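Local coordinates for alpha-1,2-mannosidase (Bacteroides thetaiotaomicron, PDB 2WW2), which is an inverting, calcium-dependent glycoside hydrolase of family GH92 that probably removes mannose from alpha-linked mannosides in a human gut symbiont, at residues Val5-Asp9 / Arg264-Asn268. Residues are numbered along the deposited sequence; the frame is centred on the assembly and turned at random.
Sequences VEFVD and REQWN
Val-8 and Asn-268 bring the two backbones to their closest approach, with CA atoms 5.5 Å apart, where the short turn of residues 5-9 meets one flank of helix 256-271. Residues 6-9 form a type I beta turn, closed by a bond from Asp-9 N to Glu-6 O, with Asp-9 OD2 accepting from Glu-6 N at 2.8 Å. Here the N-terminal segment, part of the loop before strand 40-44, is fastened to helix 256-271. Asn-268 supplies the central bond, its OD1 accepting from Val-8 N at 2.9 Å with an N-H...O angle of 158°, the donor lying nearly in line with the amide C=O. That bond occupies the N-H of the third residue of the turn. Around the amide, Glu-6 CB packs 3.5 Å from Asn-268 ND2, while Glu-6 OE2 turns back to Lys-3 N. With Asn-268 replaced by an alanine, Val-8 N would probably lose its acceptor and a gap would open beside Glu-6 CB. Val-8 straddles the helix flank: CG2, set opposite the backbone N by the first torsion, presses on Trp-267 CB at 3.5 Å, and CG1 lies 3.3 Å from Asn-268 OD1 and also reaches Arg-264 CG. The indole itself leads away, giving its NE1 to Ala-33 O and meeting Tyr-292, and the ring of Phe-7 likewise turns off to stack with Tyr-288. At the partly exposed border, Arg-264 bends at chi3 (-87°) and carries its guanidinium to Asp-9. The carboxylate thus serves two donors, OD2 holding the turn and OD1 meeting Arg-264 NH1 on its syn side, in the guanidinium plane, through a rather long, bent bond of 3.2 Å, in a salt bridge whose two planes stand 69° apart.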
loop_
_atom_site.group_PDB
_atom_site.type_symbol
_atom_site.label_atom_id
_atom_site.label_comp_id
_atom_site.label_asym_id
_atom_site.label_seq_id
_atom_site.Cartn_x
_atom_site.Cartn_y
_atom_site.Cartn_z
ATOM N N VAL A 5 4.548 2.455 45.836
ATOM C CA VAL A 5 4.690 2.988 44.489
ATOM C C VAL A 5 3.585 4.036 44.333
ATOM O O VAL A 5 2.399 3.697 44.379
ATOM C CB VAL A 5 4.533 1.896 43.390
ATOM C CG1 VAL A 5 4.758 2.510 41.974
ATOM C CG2 VAL A 5 5.537 0.745 43.607
ATOM N N GLU A 6 3.980 5.295 44.176
ATOM C CA GLU A 6 3.040 6.401 44.095
ATOM C C GLU A 6 2.711 6.671 42.628
ATOM O O GLU A 6 3.434 6.233 41.742
ATOM C CB GLU A 6 3.660 7.660 44.734
ATOM C CG GLU A 6 3.991 7.525 46.242
ATOM C CD GLU A 6 2.772 7.800 47.129
ATOM O OE1 GLU A 6 1.640 7.919 46.593
ATOM O OE2 GLU A 6 2.924 7.887 48.360
ATOM N N PHE A 7 1.644 7.422 42.365
ATOM C CA PHE A 7 1.233 7.641 40.986
ATOM C C PHE A 7 2.327 8.261 40.120
ATOM O O PHE A 7 2.511 7.843 38.963
ATOM C CB PHE A 7 -0.069 8.448 40.931
ATOM C CG PHE A 7 -1.265 7.655 41.395
ATOM C CD1 PHE A 7 -1.384 6.310 41.043
ATOM C CD2 PHE A 7 -2.220 8.216 42.192
ATOM C CE1 PHE A 7 -2.470 5.550 41.479
ATOM C CE2 PHE A 7 -3.298 7.472 42.640
ATOM C CZ PHE A 7 -3.425 6.144 42.280
ATOM N N VAL A 8 3.097 9.192 40.675
ATOM C CA VAL A 8 4.145 9.859 39.863
ATOM C C VAL A 8 5.261 8.874 39.506
ATOM O O VAL A 8 5.948 9.058 38.510
ATOM C CB VAL A 8 4.719 11.136 40.554
ATOM C CG1 VAL A 8 5.642 10.733 41.705
ATOM C CG2 VAL A 8 5.468 12.016 39.552
ATOM N N ASP A 9 5.423 7.813 40.301
ATOM C CA ASP A 9 6.435 6.774 40.019
ATOM C C ASP A 9 6.139 6.016 38.717
ATOM O O ASP A 9 7.029 5.385 38.139
ATOM C CB ASP A 9 6.548 5.759 41.177
ATOM C CG ASP A 9 7.068 6.390 42.458
ATOM O OD1 ASP A 9 7.891 7.317 42.354
ATOM O OD2 ASP A 9 6.668 5.958 43.564
ATOM N N ARG A 264 7.302 16.314 43.592
ATOM C CA ARG A 264 6.794 14.967 43.658
ATOM C C ARG A 264 5.419 14.973 44.342
ATOM O O ARG A 264 4.465 14.309 43.894
ATOM C CB ARG A 264 7.764 14.138 44.491
ATOM C CG ARG A 264 7.454 12.705 44.478
ATOM C CD ARG A 264 8.076 12.030 45.654
ATOM N NE ARG A 264 9.435 11.613 45.384
ATOM C CZ ARG A 264 9.750 10.532 44.684
ATOM N NH1 ARG A 264 8.791 9.789 44.144
ATOM N NH2 ARG A 264 11.035 10.209 44.514
ATOM N N GLU A 265 5.321 15.723 45.441
ATOM C CA GLU A 265 4.041 15.849 46.137
ATOM C C GLU A 265 2.978 16.504 45.255
ATOM O O GLU A 265 1.840 16.049 45.210
ATOM C CB GLU A 265 4.199 16.622 47.449
ATOM C CG GLU A 265 2.885 16.801 48.191
ATOM C CD GLU A 265 3.086 17.375 49.569
ATOM O OE1 GLU A 265 3.587 18.512 49.670
ATOM O OE2 GLU A 265 2.747 16.689 50.553
ATOM N N GLN A 266 3.346 17.556 44.526
ATOM C CA GLN A 266 2.383 18.174 43.609
ATOM C C GLN A 266 1.887 17.185 42.548
ATOM O O GLN A 266 0.680 17.071 42.288
ATOM C CB GLN A 266 3.005 19.406 42.942
ATOM C CG GLN A 266 3.216 20.549 43.935
ATOM C CD GLN A 266 1.894 20.977 44.579
ATOM O OE1 GLN A 266 0.948 21.347 43.878
ATOM N NE2 GLN A 266 1.819 20.906 45.902
ATOM N N TRP A 267 2.811 16.470 41.910
ATOM C CA TRP A 267 2.383 15.513 40.892
ATOM C C TRP A 267 1.492 14.423 41.501
ATOM O O TRP A 267 0.462 14.062 40.928
ATOM C CB TRP A 267 3.576 14.905 40.162
ATOM C CG TRP A 267 4.099 15.854 39.123
ATOM C CD1 TRP A 267 5.244 16.607 39.193
ATOM C CD2 TRP A 267 3.475 16.178 37.880
ATOM N NE1 TRP A 267 5.367 17.375 38.056
ATOM C CE2 TRP A 267 4.293 17.129 37.236
ATOM C CE3 TRP A 267 2.285 15.762 37.247
ATOM C CZ2 TRP A 267 3.965 17.685 36.000
ATOM C CZ3 TRP A 267 1.977 16.287 36.001
ATOM C CH2 TRP A 267 2.812 17.246 35.395
ATOM N N ASN A 268 1.866 13.912 42.667
ATOM C CA ASN A 268 1.030 12.888 43.272
ATOM C C ASN A 268 -0.378 13.418 43.577
ATOM O O ASN A 268 -1.369 12.705 43.414
ATOM C CB ASN A 268 1.690 12.318 44.530
ATOM C CG ASN A 268 2.755 11.286 44.195
ATOM O OD1 ASN A 268 2.645 10.592 43.191
ATOM N ND2 ASN A 268 3.770 11.169 45.037
#